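PDB 6ILU: lysin from Bacillus phage PBC5, which probably binds the bacterial cell wall through its SH3b-type cell-wall-binding domain, targeting the phage endolysin to its host. Local coordinates for residues E10-G24 with N39-G51. Numbering follows the deposited sequence.
With EDO (1,2-ethanediol), chain J; SO4 (sulfate ion), chain E.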
ATOM      1  N   GLU A  10       9.040   6.581  -1.327  1.00 24.53           N
ATOM      2  CA  GLU A  10       7.630   6.942  -1.212  1.00 23.47           C
ATOM      3  C   GLU A  10       6.829   5.800  -1.805  1.00 23.82           C
ATOM      4  O   GLU A  10       7.371   5.033  -2.605  1.00 23.57           O
ATOM      5  CB  GLU A  10       7.280   8.228  -1.946  1.00 28.75           C
ATOM      6  CG  GLU A  10       7.597   8.187  -3.432  1.00 32.96           C
ATOM      7  CD  GLU A  10       7.233   9.496  -4.179  1.00 49.09           C
ATOM      8  OE1 GLU A  10       6.784  10.478  -3.524  1.00 50.14           O
ATOM      9  OE2 GLU A  10       7.390   9.515  -5.429  1.00 47.39           O
ATOM     10  N   GLY A  11       5.563   5.705  -1.430  1.00 21.34           N
ATOM     11  CA  GLY A  11       4.677   4.734  -2.085  1.00 21.98           C
ATOM     12  C   GLY A  11       4.616   3.374  -1.437  1.00 20.32           C
ATOM     13  O   GLY A  11       5.483   3.009  -0.633  1.00 20.68           O
ATOM     14  N   ILE A  12       3.621   2.587  -1.860  1.00 17.76           N
ATOM     15  CA  ILE A  12       3.466   1.224  -1.354  1.00 17.61           C
ATOM     16  C   ILE A  12       3.320   0.205  -2.479  1.00 20.17           C
ATOM     17  O   ILE A  12       3.155  -0.989  -2.212  1.00 21.53           O
ATOM     18  CB  ILE A  12       2.273   1.106  -0.405  1.00 18.18           C
ATOM     19  CG1 ILE A  12       0.973   1.587  -1.088  1.00 20.69           C
ATOM     20  CG2 ILE A  12       2.521   1.926   0.909  1.00 18.38           C
ATOM     21  CD1 ILE A  12      -0.315   1.221  -0.277  1.00 19.34           C
ATOM     22  N   GLY A  13       3.359   0.638  -3.745  1.00 19.27           N
ATOM     23  CA  GLY A  13       3.255  -0.339  -4.835  1.00 18.61           C
ATOM     24  C   GLY A  13       3.118   0.393  -6.168  1.00 21.55           C
ATOM     25  O   GLY A  13       3.171   1.634  -6.195  1.00 21.27           O
ATOM     26  N   VAL A  14       2.946  -0.356  -7.241  1.00 22.28           N
ATOM     27  CA  VAL A  14       2.762   0.193  -8.586  1.00 23.65           C
ATOM     28  C   VAL A  14       1.568  -0.518  -9.255  1.00 21.60           C
ATOM     29  O   VAL A  14       1.522  -1.758  -9.316  1.00 22.46           O
ATOM     30  CB  VAL A  14       4.051   0.012  -9.444  1.00 23.18           C
ATOM     31  CG1 VAL A  14       3.823   0.525 -10.853  1.00 28.78           C
ATOM     32  CG2 VAL A  14       5.253   0.726  -8.798  1.00 23.66           C
ATOM     33  N   ALA A  15       0.632   0.256  -9.801  1.00 21.08           N
ATOM     34  CA  ALA A  15      -0.618  -0.264 -10.404  1.00 19.69           C
ATOM     35  C   ALA A  15      -0.669  -0.050 -11.925  1.00 20.10           C
ATOM     36  O   ALA A  15      -0.245   0.994 -12.420  1.00 22.75           O
ATOM     37  CB  ALA A  15      -1.811   0.438  -9.755  1.00 19.86           C
ATOM     38  N   LEU A  16      -1.158  -1.038 -12.654  1.00 22.14           N
ATOM     39  CA  LEU A  16      -1.357  -0.902 -14.088  1.00 21.77           C
ATOM     40  C   LEU A  16      -2.773  -1.339 -14.440  1.00 22.16           C
ATOM     41  O   LEU A  16      -3.193  -2.403 -14.018  1.00 23.28           O
ATOM     42  CB  LEU A  16      -0.329  -1.773 -14.817  1.00 22.06           C
ATOM     43  CG  LEU A  16      -0.448  -1.751 -16.332  1.00 24.51           C
ATOM     44  CD1 LEU A  16       0.082  -0.389 -16.874  1.00 29.72           C
ATOM     45  CD2 LEU A  16       0.383  -2.911 -16.829  1.00 27.89           C
ATOM     46  N   SER A  17      -3.517  -0.494 -15.151  1.00 21.88           N
ATOM     47  CA  SER A  17      -4.878  -0.815 -15.598  1.00 21.23           C
ATOM     48  C   SER A  17      -4.985  -2.212 -16.213  1.00 23.17           C
ATOM     49  O   SER A  17      -4.135  -2.592 -17.031  1.00 25.16           O
ATOM     50  CB  SER A  17      -5.343   0.194 -16.652  1.00 23.78           C
ATOM     51  OG  SER A  17      -6.658  -0.129 -17.125  1.00 22.92           O
ATOM     52  N   ILE A  18      -6.047  -2.936 -15.861  1.00 22.87           N
ATOM     53  CA  ILE A  18      -6.341  -4.200 -16.562  1.00 21.71           C
ATOM     54  C   ILE A  18      -7.011  -4.001 -17.939  1.00 24.12           C
ATOM     55  O   ILE A  18      -7.151  -4.957 -18.708  1.00 23.39           O
ATOM     56  CB  ILE A  18      -7.250  -5.143 -15.717  1.00 21.91           C
ATOM     57  CG1 ILE A  18      -8.658  -4.534 -15.549  1.00 20.48           C
ATOM     58  CG2 ILE A  18      -6.569  -5.456 -14.353  1.00 19.84           C
ATOM     59  CD1 ILE A  18      -9.691  -5.499 -14.851  1.00 22.97           C
ATOM     60  N   TYR A  19      -7.408  -2.767 -18.241  1.00 24.19           N
ATOM     61  CA  TYR A  19      -8.142  -2.454 -19.486  1.00 24.43           C
ATOM     62  C   TYR A  19      -7.175  -1.992 -20.577  1.00 24.60           C
ATOM     63  O   TYR A  19      -6.021  -1.672 -20.290  1.00 28.16           O
ATOM     64  CB  TYR A  19      -9.185  -1.363 -19.208  1.00 26.91           C
ATOM     65  CG  TYR A  19     -10.182  -1.796 -18.176  1.00 23.55           C
ATOM     66  CD1 TYR A  19     -11.250  -2.625 -18.521  1.00 25.17           C
ATOM     67  CD2 TYR A  19     -10.039  -1.425 -16.852  1.00 24.04           C
ATOM     68  CE1 TYR A  19     -12.151  -3.041 -17.566  1.00 26.55           C
ATOM     69  CE2 TYR A  19     -10.929  -1.852 -15.900  1.00 25.87           C
ATOM     70  CZ  TYR A  19     -11.974  -2.641 -16.256  1.00 27.13           C
ATOM     71  OH  TYR A  19     -12.859  -3.061 -15.309  1.00 33.16           O
ATOM     72  N   PRO A  20      -7.641  -1.924 -21.824  1.00 25.31           N
ATOM     73  CA  PRO A  20      -6.752  -1.457 -22.883  1.00 26.39           C
ATOM     74  C   PRO A  20      -6.346  -0.008 -22.705  1.00 26.52           C
ATOM     75  O   PRO A  20      -7.007   0.747 -22.000  1.00 26.51           O
ATOM     76  CB  PRO A  20      -7.595  -1.613 -24.147  1.00 27.76           C
ATOM     77  CG  PRO A  20      -8.559  -2.724 -23.780  1.00 31.37           C
ATOM     78  CD  PRO A  20      -8.898  -2.477 -22.362  1.00 28.20           C
ATOM     79  N   ASP A  21      -5.239   0.371 -23.318  1.00 32.20           N
ATOM     80  CA  ASP A  21      -4.865   1.790 -23.348  1.00 32.75           C
ATOM     81  C   ASP A  21      -6.028   2.566 -23.996  1.00 31.39           C
ATOM     82  O   ASP A  21      -6.623   2.096 -25.003  1.00 30.37           O
ATOM     83  CB  ASP A  21      -3.562   1.976 -24.136  1.00 34.63           C
ATOM     84  CG  ASP A  21      -2.977   3.361 -23.988  1.00 38.05           C
ATOM     85  OD1 ASP A  21      -3.413   4.124 -23.099  1.00 33.07           O
ATOM     86  OD2 ASP A  21      -2.071   3.669 -24.785  1.00 40.62           O
ATOM     87  N   GLY A  22      -6.369   3.723 -23.416  1.00 31.04           N
ATOM     88  CA  GLY A  22      -7.474   4.525 -23.903  1.00 34.84           C
ATOM     89  C   GLY A  22      -8.799   4.254 -23.199  1.00 32.85           C
ATOM     90  O   GLY A  22      -9.747   5.028 -23.332  1.00 35.81           O
ATOM     91  N   TYR A  23      -8.879   3.158 -22.454  1.00 27.79           N
ATOM     92  CA  TYR A  23     -10.134   2.794 -21.798  1.00 27.62           C
ATOM     93  C   TYR A  23     -10.162   3.457 -20.415  1.00 28.71           C
ATOM     94  O   TYR A  23      -9.265   3.269 -19.639  1.00 30.04           O
ATOM     95  CB  TYR A  23     -10.262   1.271 -21.717  1.00 29.24           C
ATOM     96  CG  TYR A  23     -11.576   0.782 -21.179  1.00 27.94           C
ATOM     97  CD1 TYR A  23     -12.586   0.345 -22.037  1.00 31.58           C
ATOM     98  CD2 TYR A  23     -11.825   0.772 -19.805  1.00 28.44           C
ATOM     99  CE1 TYR A  23     -13.782  -0.093 -21.543  1.00 32.59           C
ATOM    100  CE2 TYR A  23     -13.047   0.312 -19.303  1.00 31.20           C
ATOM    101  CZ  TYR A  23     -14.004  -0.108 -20.183  1.00 32.51           C
ATOM    102  OH  TYR A  23     -15.222  -0.554 -19.729  1.00 38.18           O
ATOM    103  N   GLY A  24     -11.167   4.293 -20.151  1.00 28.90           N
ATOM    104  CA  GLY A  24     -11.163   5.081 -18.940  1.00 28.46           C
ATOM    105  C   GLY A  24     -11.361   4.282 -17.672  1.00 26.40           C
ATOM    106  O   GLY A  24     -12.243   3.425 -17.600  1.00 31.08           O
ATOM    107  N   ASN A  39     -11.420  10.620 -14.569  1.00 37.58           N
ATOM    108  CA  ASN A  39     -11.246   9.502 -15.478  1.00 41.95           C
ATOM    109  C   ASN A  39      -9.798   9.426 -16.029  1.00 35.98           C
ATOM    110  O   ASN A  39      -9.320  10.415 -16.587  1.00 41.18           O
ATOM    111  CB  ASN A  39     -12.274   9.700 -16.611  1.00 50.03           C
ATOM    112  CG  ASN A  39     -12.411   8.513 -17.493  1.00 52.93           C
ATOM    113  OD1 ASN A  39     -11.974   8.537 -18.633  1.00 50.52           O
ATOM    114  ND2 ASN A  39     -13.019   7.449 -16.971  1.00 56.25           N
ATOM    115  N   ILE A  40      -9.108   8.288 -15.890  1.00 28.71           N
ATOM    116  CA  ILE A  40      -7.749   8.092 -16.435  1.00 26.40           C
ATOM    117  C   ILE A  40      -7.789   7.198 -17.688  1.00 30.99           C
ATOM    118  O   ILE A  40      -8.205   6.047 -17.568  1.00 33.18           O
ATOM    119  CB  ILE A  40      -6.790   7.356 -15.460  1.00 36.03           C
ATOM    120  CG1 ILE A  40      -6.551   8.098 -14.164  1.00 42.05           C
ATOM    121  CG2 ILE A  40      -5.412   7.143 -16.096  1.00 34.85           C
ATOM    122  CD1 ILE A  40      -5.687   7.227 -13.239  1.00 43.46           C
ATOM    123  N   THR A  41      -7.317   7.676 -18.832  1.00 29.29           N
ATOM    124  CA  THR A  41      -7.383   6.884 -20.062  1.00 30.75           C
ATOM    125  C   THR A  41      -5.979   6.490 -20.514  1.00 34.27           C
ATOM    126  O   THR A  41      -5.816   5.618 -21.355  1.00 34.19           O
ATOM    127  CB  THR A  41      -8.089   7.645 -21.213  1.00 37.58           C
ATOM    128  OG1 THR A  41      -7.504   8.952 -21.359  1.00 37.66           O
ATOM    129  CG2 THR A  41      -9.587   7.781 -20.938  1.00 37.04           C
ATOM    130  N   LYS A  42      -4.962   7.144 -19.958  1.00 31.33           N
ATOM    131  CA  LYS A  42      -3.584   6.875 -20.367  1.00 33.46           C
ATOM    132  C   LYS A  42      -3.061   5.710 -19.588  1.00 31.60           C
ATOM    133  O   LYS A  42      -2.825   5.822 -18.386  1.00 30.97           O
ATOM    134  CB  LYS A  42      -2.677   8.100 -20.126  1.00 35.33           C
ATOM    135  CG  LYS A  42      -1.256   7.940 -20.636  1.00 40.26           C
ATOM    136  CD  LYS A  42      -1.279   7.791 -22.151  1.00 49.18           C
ATOM    137  CE  LYS A  42       0.107   7.818 -22.792  1.00 53.87           C
ATOM    138  NZ  LYS A  42      -0.032   7.677 -24.287  1.00 59.88           N
ATOM    139  N   LYS A  43      -2.866   4.586 -20.255  1.00 31.33           N
ATOM    140  CA  LYS A  43      -2.408   3.404 -19.558  1.00 28.86           C
ATOM    141  C   LYS A  43      -0.890   3.364 -19.444  1.00 27.59           C
ATOM    142  O   LYS A  43      -0.188   3.090 -20.412  1.00 30.65           O
ATOM    143  CB  LYS A  43      -2.896   2.146 -20.280  1.00 30.59           C
ATOM    144  CG  LYS A  43      -2.476   0.883 -19.567  1.00 29.45           C
ATOM    145  CD  LYS A  43      -3.128  -0.294 -20.284  1.00 30.19           C
ATOM    146  CE  LYS A  43      -2.682  -1.590 -19.641  1.00 30.45           C
ATOM    147  NZ  LYS A  43      -3.430  -2.768 -20.092  1.00 29.99           N
ATOM    148  N   ILE A  44      -0.402   3.693 -18.255  1.00 27.01           N
ATOM    149  CA  ILE A  44       1.000   3.565 -17.884  1.00 27.64           C
ATOM    150  C   ILE A  44       1.028   3.082 -16.435  1.00 25.56           C
ATOM    151  O   ILE A  44       0.024   3.185 -15.732  1.00 25.61           O
ATOM    152  CB  ILE A  44       1.762   4.904 -17.980  1.00 28.01           C
ATOM    153  CG1 ILE A  44       1.013   5.970 -17.202  1.00 28.96           C
ATOM    154  CG2 ILE A  44       1.972   5.338 -19.408  1.00 31.43           C
ATOM    155  CD1 ILE A  44       1.862   7.186 -16.952  1.00 31.05           C
ATOM    156  N   PRO A  45       2.179   2.593 -15.962  1.00 27.23           N
ATOM    157  CA  PRO A  45       2.211   2.274 -14.524  1.00 24.49           C
ATOM    158  C   PRO A  45       2.059   3.538 -13.652  1.00 24.13           C
ATOM    159  O   PRO A  45       2.662   4.569 -13.969  1.00 25.91           O
ATOM    160  CB  PRO A  45       3.595   1.644 -14.329  1.00 29.87           C
ATOM    161  CG  PRO A  45       4.019   1.177 -15.678  1.00 31.34           C
ATOM    162  CD  PRO A  45       3.397   2.150 -16.665  1.00 30.46           C
ATOM    163  N   TYR A  46       1.261   3.454 -12.581  1.00 23.09           N
ATOM    164  CA  TYR A  46       1.068   4.559 -11.650  1.00 24.97           C
ATOM    165  C   TYR A  46       1.502   4.146 -10.252  1.00 23.97           C
ATOM    166  O   TYR A  46       1.084   3.101  -9.781  1.00 22.67           O
ATOM    167  CB  TYR A  46      -0.400   4.988 -11.612  1.00 25.89           C
ATOM    168  CG  TYR A  46      -0.864   5.651 -12.908  1.00 26.55           C
ATOM    169  CD1 TYR A  46      -0.550   6.970 -13.176  1.00 30.35           C
ATOM    170  CD2 TYR A  46      -1.611   4.932 -13.845  1.00 29.94           C
ATOM    171  CE1 TYR A  46      -0.973   7.592 -14.360  1.00 31.49           C
ATOM    172  CE2 TYR A  46      -2.037   5.528 -15.046  1.00 31.53           C
ATOM    173  CZ  TYR A  46      -1.715   6.863 -15.283  1.00 30.72           C
ATOM    174  OH  TYR A  46      -2.128   7.438 -16.469  1.00 31.18           O
ATOM    175  N   LYS A  47       2.305   4.979  -9.581  1.00 22.43           N
ATOM    176  CA  LYS A  47       2.678   4.694  -8.200  1.00 19.50           C
ATOM    177  C   LYS A  47       1.449   4.785  -7.280  1.00 22.81           C
ATOM    178  O   LYS A  47       0.586   5.649  -7.451  1.00 21.16           O
ATOM    179  CB  LYS A  47       3.775   5.652  -7.713  1.00 21.87           C
ATOM    180  CG  LYS A  47       4.356   5.230  -6.323  1.00 23.77           C
ATOM    181  CD  LYS A  47       5.665   5.999  -5.985  1.00 28.23           C
ATOM    182  CE  LYS A  47       6.757   5.685  -7.001  1.00 33.12           C
ATOM    183  NZ  LYS A  47       7.969   6.518  -6.743  1.00 38.93           N
ATOM    184  N   VAL A  48       1.340   3.836  -6.354  1.00 19.76           N
ATOM    185  CA  VAL A  48       0.267   3.806  -5.367  1.00 16.31           C
ATOM    186  C   VAL A  48       0.801   4.400  -4.056  1.00 17.69           C
ATOM    187  O   VAL A  48       1.866   3.977  -3.558  1.00 19.49           O
ATOM    188  CB  VAL A  48      -0.169   2.359  -5.107  1.00 19.25           C
ATOM    189  CG1 VAL A  48      -1.200   2.307  -3.996  1.00 18.23           C
ATOM    190  CG2 VAL A  48      -0.761   1.727  -6.428  1.00 20.64           C
ATOM    191  N   PHE A  49       0.055   5.349  -3.492  1.00 17.11           N
ATOM    192  CA  PHE A  49       0.506   6.018  -2.284  1.00 18.62           C
ATOM    193  C   PHE A  49      -0.200   5.565  -1.013  1.00 18.74           C
ATOM    194  O   PHE A  49       0.376   5.728   0.078  1.00 21.53           O
ATOM    195  CB  PHE A  49       0.375   7.550  -2.462  1.00 19.73           C
ATOM    196  CG  PHE A  49       1.299   8.057  -3.517  1.00 19.52           C
ATOM    197  CD1 PHE A  49       0.848   8.282  -4.796  1.00 18.49           C
ATOM    198  CD2 PHE A  49       2.657   8.184  -3.249  1.00 21.38           C
ATOM    199  CE1 PHE A  49       1.738   8.669  -5.795  1.00 20.48           C
ATOM    200  CE2 PHE A  49       3.565   8.600  -4.237  1.00 25.10           C
ATOM    201  CZ  PHE A  49       3.105   8.824  -5.524  1.00 23.60           C
ATOM    202  N   ALA A  50      -1.394   5.012  -1.134  1.00 17.64           N
ATOM    203  CA  ALA A  50      -2.172   4.573   0.026  1.00 17.85           C
ATOM    204  C   ALA A  50      -3.186   3.555  -0.404  1.00 18.81           C
ATOM    205  O   ALA A  50      -3.566   3.492  -1.586  1.00 19.04           O
ATOM    206  CB  ALA A  50      -2.892   5.751   0.717  1.00 16.68           C
ATOM    207  N   GLY A  51      -3.672   2.806   0.569  1.00 17.19           N
ATOM    208  CA  GLY A  51      -4.697   1.794   0.338  1.00 17.69           C
ATOM    209  C   GLY A  51      -5.851   2.056   1.293  1.00 17.97           C
ATOM    210  O   GLY A  51      -5.664   2.539   2.441  1.00 17.89           O
TER
HETATM  211  C1  EDO J 408       4.748   7.320   1.668  1.00 38.46           C
HETATM  212  O1  EDO J 408       5.057   7.824   0.359  1.00 40.73           O
HETATM  213  C2  EDO J 408       3.260   7.010   1.618  1.00 40.71           C
HETATM  214  O2  EDO J 408       3.083   6.054   0.566  1.00 40.67           O
HETATM  215  S   SO4 E 403      -5.020  10.903 -17.829  1.00104.37           S
HETATM  216  O1  SO4 E 403      -5.793  10.135 -18.804  1.00102.26           O
HETATM  217  O2  SO4 E 403      -5.926  11.514 -16.859  1.00104.43           O
HETATM  218  O3  SO4 E 403      -4.264  11.954 -18.508  1.00105.13           O
HETATM  219  O4  SO4 E 403      -4.088  10.011 -17.140  1.00106.01           O
HETATM  220  O   HOH W   1       9.278   5.242  -4.474  1.00 44.94           O
HETATM  221  O   HOH W   2      -2.548   2.068 -15.881  1.00 25.43           O
HETATM  222  O   HOH W   3       0.121   4.651 -22.878  1.00 50.02           O
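Lys43 NZ is gripped by two carbonyl oxygens, one in the loop that follows strand 13-17 and one at the end of the strand itself: Tyr19 O at 2.8 Å, met from above its carbonyl plane, and Ser17 O through a weak bond. With CG anti to the backbone N (chi1 -178°) and every later torsion also extended, the lysine reaches straight across the bend, its methylenes passing Asp21 CB and crossing the Leu16 side chain at about a right angle. The bend itself is shaped by an ST turn, in which Ser17 OG accepts from Tyr19 N, and by a type II turn from Pro20 to Tyr23. Asp21 then ties the two loops together, since its OD1 accepts from Lys43 N at 2.9 Å, the donor standing well above the carboxylate plane. Next to it, Gly22 N bonds to Thr41 O, and a water joins Asp21 OD2 to Lys43 O.

Strand 13-17 continues the contact by pairing antiparallel with 46-48. Ala15 and Tyr46 exchange two nearly straight backbone bonds, each 2.9 Å from N to O. On the buried side of this sheet Val48 spreads its branches, CG2 to Ala15 CB and CG1 to Ile12 CG1, both at 3.7 Å, while Ile61 also packs on Ala15 and Val48. Val14 CG1 lies alongside Pro45 CB on the opposite side.

At the far end, a salt bridge with a weak hydrogen bond of 3.3 Å links Lys47 NZ to Glu10 OE2, and a water joins the same ammonium to Glu10 O. The carboxylate carbon of Glu10 meets the Phe49 ring at its edge, in plane, with the two planes 78° apart. With strand 75-84 flanking strand 13-17 on its other side, the antiparallel pairing of 13-17 with 46-48, extended by loops at both ends, belongs to a curled beta-sheet, consistent with the small beta-barrel of an SH3b cell-wall-binding domain.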